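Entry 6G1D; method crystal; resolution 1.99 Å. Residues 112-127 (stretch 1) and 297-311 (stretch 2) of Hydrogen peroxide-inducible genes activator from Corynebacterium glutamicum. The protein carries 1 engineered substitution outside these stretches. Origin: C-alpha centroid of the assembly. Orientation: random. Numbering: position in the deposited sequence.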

# COMPACT_ATOMS: atom_id res chain seq x y z
N PRO B 112 6.80 -15.06 -17.31
CA PRO B 112 7.45 -16.31 -16.95
C PRO B 112 7.53 -17.30 -18.11
O PRO B 112 8.38 -18.17 -18.09
CB PRO B 112 6.59 -16.82 -15.80
CG PRO B 112 5.25 -16.14 -15.99
CD PRO B 112 5.58 -14.81 -16.52
N TYR B 113 6.69 -17.13 -19.13
CA TYR B 113 6.55 -18.09 -20.21
C TYR B 113 7.40 -17.73 -21.42
O TYR B 113 7.82 -18.61 -22.17
CB TYR B 113 5.08 -18.22 -20.58
CG TYR B 113 4.19 -18.31 -19.37
CD1 TYR B 113 3.13 -17.45 -19.23
CD2 TYR B 113 4.44 -19.20 -18.34
CE1 TYR B 113 2.32 -17.48 -18.09
CE2 TYR B 113 3.63 -19.26 -17.22
CZ TYR B 113 2.58 -18.35 -17.11
OH TYR B 113 1.75 -18.34 -16.01
N ILE B 114 7.68 -16.44 -21.59
CA ILE B 114 8.53 -15.97 -22.67
C ILE B 114 10.02 -15.88 -22.22
O ILE B 114 10.93 -16.02 -23.06
CB ILE B 114 8.02 -14.63 -23.25
CG1 ILE B 114 8.55 -14.39 -24.68
CG2 ILE B 114 8.31 -13.46 -22.32
CD1 ILE B 114 7.88 -15.25 -25.76
N LEU B 115 10.26 -15.67 -20.93
CA LEU B 115 11.62 -15.39 -20.45
C LEU B 115 12.65 -16.49 -20.75
O LEU B 115 13.76 -16.18 -21.13
CB LEU B 115 11.67 -15.09 -18.96
CG LEU B 115 11.29 -13.66 -18.57
CD1 LEU B 115 11.10 -13.56 -17.05
CD2 LEU B 115 12.21 -12.61 -19.08
N PRO B 116 12.29 -17.78 -20.55
CA PRO B 116 13.38 -18.75 -20.75
C PRO B 116 14.01 -18.67 -22.13
O PRO B 116 15.23 -18.61 -22.22
CB PRO B 116 12.73 -20.11 -20.48
CG PRO B 116 11.61 -19.77 -19.53
CD PRO B 116 11.09 -18.41 -19.99
N SER B 117 13.18 -18.63 -23.17
CA SER B 117 13.69 -18.58 -24.55
C SER B 117 14.29 -17.24 -24.87
O SER B 117 15.35 -17.16 -25.51
CB SER B 117 12.62 -18.93 -25.59
OG SER B 117 12.12 -20.23 -25.41
N MET B 118 13.64 -16.15 -24.45
CA MET B 118 14.21 -14.85 -24.74
C MET B 118 15.60 -14.71 -24.14
O MET B 118 16.52 -14.22 -24.83
CB MET B 118 13.32 -13.72 -24.26
CG MET B 118 13.90 -12.33 -24.50
SD MET B 118 14.41 -11.56 -22.96
CE MET B 118 12.78 -10.96 -22.52
N LEU B 119 15.75 -15.10 -22.88
CA LEU B 119 17.03 -14.97 -22.18
C LEU B 119 18.12 -15.88 -22.76
O LEU B 119 19.27 -15.51 -22.78
CB LEU B 119 16.88 -15.23 -20.68
CG LEU B 119 16.08 -14.14 -19.93
CD1 LEU B 119 15.78 -14.53 -18.52
CD2 LEU B 119 16.85 -12.87 -19.90
N SER B 120 17.75 -17.06 -23.23
CA SER B 120 18.71 -17.98 -23.83
C SER B 120 19.21 -17.47 -25.20
O SER B 120 20.40 -17.54 -25.48
CB SER B 120 18.08 -19.39 -23.97
OG SER B 120 18.98 -20.25 -24.62
N ILE B 121 18.31 -16.92 -26.02
CA ILE B 121 18.70 -16.29 -27.28
C ILE B 121 19.65 -15.11 -27.06
O ILE B 121 20.65 -14.94 -27.76
CB ILE B 121 17.46 -15.78 -28.05
CG1 ILE B 121 16.69 -16.97 -28.60
CG2 ILE B 121 17.86 -14.86 -29.20
CD1 ILE B 121 15.32 -16.63 -29.11
N VAL B 122 19.31 -14.28 -26.09
CA VAL B 122 20.10 -13.12 -25.75
C VAL B 122 21.46 -13.54 -25.25
O VAL B 122 22.45 -12.98 -25.65
CB VAL B 122 19.34 -12.24 -24.71
CG1 VAL B 122 20.28 -11.36 -23.88
CG2 VAL B 122 18.27 -11.44 -25.44
N ASP B 123 21.53 -14.50 -24.34
CA ASP B 123 22.79 -14.97 -23.78
C ASP B 123 23.75 -15.48 -24.88
O ASP B 123 24.95 -15.15 -24.86
CB ASP B 123 22.55 -16.07 -22.73
CG ASP B 123 23.84 -16.72 -22.23
OD1 ASP B 123 24.63 -16.09 -21.50
OD2 ASP B 123 24.06 -17.89 -22.57
N GLU B 124 23.22 -16.23 -25.85
CA GLU B 124 24.01 -16.78 -26.94
C GLU B 124 24.32 -15.76 -28.06
O GLU B 124 25.46 -15.69 -28.50
CB GLU B 124 23.34 -18.05 -27.50
CG GLU B 124 24.11 -18.77 -28.59
CD GLU B 124 23.58 -20.17 -28.91
OE1 GLU B 124 24.44 -21.05 -29.11
OE2 GLU B 124 22.35 -20.39 -28.97
N GLU B 125 23.35 -14.95 -28.48
CA GLU B 125 23.49 -14.11 -29.69
C GLU B 125 23.77 -12.63 -29.45
O GLU B 125 24.20 -11.93 -30.35
CB GLU B 125 22.26 -14.24 -30.57
CG GLU B 125 22.04 -15.66 -31.05
CD GLU B 125 20.78 -15.88 -31.84
OE1 GLU B 125 20.23 -14.94 -32.43
OE2 GLU B 125 20.36 -17.04 -31.94
N TYR B 126 23.46 -12.17 -28.25
CA TYR B 126 23.72 -10.79 -27.86
C TYR B 126 24.40 -10.77 -26.49
O TYR B 126 23.86 -10.22 -25.51
CB TYR B 126 22.41 -10.00 -27.84
CG TYR B 126 21.72 -10.00 -29.17
CD1 TYR B 126 22.03 -9.04 -30.13
CD2 TYR B 126 20.79 -10.99 -29.50
CE1 TYR B 126 21.42 -9.05 -31.37
CE2 TYR B 126 20.16 -11.01 -30.74
CZ TYR B 126 20.48 -10.03 -31.66
OH TYR B 126 19.88 -10.02 -32.89
N PRO B 127 25.61 -11.35 -26.41
CA PRO B 127 26.29 -11.52 -25.11
C PRO B 127 26.68 -10.24 -24.37
O PRO B 127 26.91 -10.29 -23.16
CB PRO B 127 27.57 -12.32 -25.47
CG PRO B 127 27.79 -12.06 -26.92
CD PRO B 127 26.43 -11.86 -27.53
N GLU B 297 13.36 -2.84 -32.70
CA GLU B 297 12.93 -3.69 -33.81
C GLU B 297 13.70 -5.01 -33.85
O GLU B 297 13.14 -6.06 -34.19
CB GLU B 297 13.12 -2.98 -35.15
CG GLU B 297 12.15 -3.39 -36.22
CD GLU B 297 10.78 -2.76 -36.00
OE1 GLU B 297 10.72 -1.52 -35.80
OE2 GLU B 297 9.76 -3.51 -36.06
N GLN B 298 15.00 -4.97 -33.53
CA GLN B 298 15.77 -6.19 -33.40
C GLN B 298 15.32 -6.97 -32.18
O GLN B 298 15.25 -8.19 -32.22
CB GLN B 298 17.28 -5.94 -33.26
CG GLN B 298 18.05 -5.60 -34.52
CD GLN B 298 19.45 -5.07 -34.20
OE1 GLN B 298 19.62 -3.87 -34.11
NE2 GLN B 298 20.45 -5.97 -34.01
N PHE B 299 15.04 -6.28 -31.09
CA PHE B 299 14.57 -6.97 -29.91
C PHE B 299 13.25 -7.65 -30.19
O PHE B 299 13.02 -8.75 -29.71
CB PHE B 299 14.42 -6.04 -28.69
CG PHE B 299 14.27 -6.77 -27.41
CD1 PHE B 299 13.15 -6.64 -26.60
CD2 PHE B 299 15.25 -7.67 -27.04
CE1 PHE B 299 13.01 -7.38 -25.46
CE2 PHE B 299 15.13 -8.40 -25.86
CZ PHE B 299 14.02 -8.23 -25.05
N ALA B 300 12.38 -6.98 -30.96
CA ALA B 300 11.10 -7.57 -31.35
C ALA B 300 11.28 -8.91 -32.06
O ALA B 300 10.50 -9.86 -31.80
CB ALA B 300 10.31 -6.64 -32.25
N LEU B 301 12.26 -9.00 -32.96
CA LEU B 301 12.51 -10.26 -33.65
C LEU B 301 12.87 -11.39 -32.67
O LEU B 301 12.45 -12.54 -32.86
CB LEU B 301 13.62 -10.10 -34.72
CG LEU B 301 13.36 -9.20 -35.93
CD1 LEU B 301 14.66 -9.18 -36.77
CD2 LEU B 301 12.16 -9.69 -36.76
N ILE B 302 13.63 -11.06 -31.63
CA ILE B 302 13.98 -12.00 -30.58
C ILE B 302 12.74 -12.50 -29.86
O ILE B 302 12.59 -13.70 -29.63
CB ILE B 302 14.96 -11.39 -29.54
CG1 ILE B 302 16.30 -11.08 -30.21
CG2 ILE B 302 15.20 -12.34 -28.37
CD1 ILE B 302 17.29 -10.34 -29.34
N LEU B 303 11.86 -11.58 -29.51
CA LEU B 303 10.61 -11.94 -28.85
C LEU B 303 9.71 -12.80 -29.75
O LEU B 303 9.06 -13.70 -29.24
CB LEU B 303 9.88 -10.70 -28.35
CG LEU B 303 10.60 -9.93 -27.25
CD1 LEU B 303 9.88 -8.61 -26.96
CD2 LEU B 303 10.71 -10.78 -25.99
N GLN B 304 9.65 -12.52 -31.05
CA GLN B 304 8.87 -13.36 -31.95
C GLN B 304 9.43 -14.77 -32.04
O GLN B 304 8.65 -15.77 -32.08
CB GLN B 304 8.79 -12.75 -33.33
CG GLN B 304 7.96 -11.44 -33.36
CD GLN B 304 8.05 -10.77 -34.71
OE1 GLN B 304 9.15 -10.65 -35.29
NE2 GLN B 304 6.91 -10.37 -35.23
N ARG B 305 10.77 -14.89 -32.03
CA ARG B 305 11.40 -16.20 -32.02
C ARG B 305 11.17 -16.91 -30.69
O ARG B 305 10.86 -18.10 -30.66
CB ARG B 305 12.91 -16.10 -32.35
CG ARG B 305 13.22 -15.68 -33.77
CD ARG B 305 14.69 -15.29 -33.94
NE ARG B 305 15.58 -16.34 -33.43
CZ ARG B 305 16.84 -16.15 -33.03
NH1 ARG B 305 17.43 -14.95 -33.06
NH2 ARG B 305 17.55 -17.19 -32.57
N ALA B 306 11.31 -16.19 -29.59
CA ALA B 306 11.05 -16.74 -28.26
C ALA B 306 9.64 -17.29 -28.11
O ALA B 306 9.45 -18.35 -27.53
CB ALA B 306 11.31 -15.69 -27.17
N PHE B 307 8.67 -16.59 -28.66
CA PHE B 307 7.29 -17.03 -28.62
C PHE B 307 7.11 -18.33 -29.41
O PHE B 307 6.41 -19.24 -28.97
CB PHE B 307 6.32 -15.96 -29.13
CG PHE B 307 4.89 -16.41 -29.16
CD1 PHE B 307 4.23 -16.71 -27.97
CD2 PHE B 307 4.22 -16.58 -30.37
CE1 PHE B 307 2.91 -17.16 -27.99
CE2 PHE B 307 2.90 -17.01 -30.40
CZ PHE B 307 2.24 -17.30 -29.21
N GLN B 308 7.72 -18.41 -30.59
CA GLN B 308 7.65 -19.65 -31.41
C GLN B 308 8.20 -20.85 -30.65
O GLN B 308 7.65 -21.94 -30.74
CB GLN B 308 8.38 -19.50 -32.75
CG GLN B 308 7.64 -18.62 -33.77
CD GLN B 308 6.16 -19.01 -33.94
OE1 GLN B 308 5.83 -20.14 -34.32
NE2 GLN B 308 5.26 -18.06 -33.65
N GLU B 309 9.28 -20.64 -29.90
CA GLU B 309 9.85 -21.66 -29.05
C GLU B 309 8.94 -22.02 -27.86
O GLU B 309 8.84 -23.16 -27.48
CB GLU B 309 11.23 -21.23 -28.57
CG GLU B 309 12.25 -21.23 -29.71
CD GLU B 309 13.61 -20.65 -29.34
OE1 GLU B 309 13.98 -20.59 -28.12
OE2 GLU B 309 14.34 -20.31 -30.29
N ALA B 310 8.30 -21.03 -27.26
CA ALA B 310 7.32 -21.27 -26.19
C ALA B 310 6.11 -22.06 -26.69
O ALA B 310 5.57 -22.88 -25.95
CB ALA B 310 6.85 -19.94 -25.58
N VAL B 311 5.69 -21.78 -27.92
CA VAL B 311 4.60 -22.48 -28.55
C VAL B 311 5.04 -23.93 -28.85
O VAL B 311 4.25 -24.86 -28.64
CB VAL B 311 4.09 -21.76 -29.80
CG1 VAL B 311 3.18 -22.64 -30.66
CG2 VAL B 311 3.36 -20.46 -29.41
O HOH W 1 17.15 -9.75 -33.67

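Helices that cross obliquely pack closely where small residues lie at the crossing, and they commonly keep their polar bonds at the margins of the apolar contact. The two helices here, far apart in sequence but in one chain, illustrate both points. Their axes approach to 8.2 Å, with 121° between their N-to-C directions. The backbones come nearest at Ser117 and Ala306, whose CA atoms lie 4.9 Å apart; both side chains are short and point toward the opposing helix, and Ala306 CB reaches within 3.6 Å of Met118 N.

Around this point the apolar side chains interlock as knobs into holes. Met118 sits among Phe299, Ile302, Leu303 and Ala306, its CG 3.8 Å from Leu303 CD2. Its sulfur and methyl approach the edge of the Phe299 ring, with CE 3.9 Å from Phe299 CZ. One turn on, Ile121 fills the hole formed by Ile302, Arg305, Ala306 and Glu309, its CG2 3.8 Å from Ile302 CG2. Ile114 leaves CA sideways, yet its CD1 comes 3.7 Å from Ala306 CB and 3.3 Å from Phe307 N. Beyond the helix, Tyr126 extends the apolar surface: its CE2 lies 3.3 Å from Ile302 CD1.

Charge pairing is confined to exposed side chains. Arg305 grips Glu125 in a two-pronged salt bridge, NH1 to OE1 and NH2 to OE2 both at 2.9 Å and nearly linear, so the carboxylate meets the guanidinium edge while Ile121 CG1 covers one face. The same arginine thus serves both polar and apolar partners. A weaker polar link joins Ser117 OG to Glu309 OE1, a weak hydrogen bond of 3.3 Å.

Water completes the set. One molecule lies 2.9 Å from Tyr126 OH and donates to Gln298 O, also at 2.9 Å, bridging side chain to backbone.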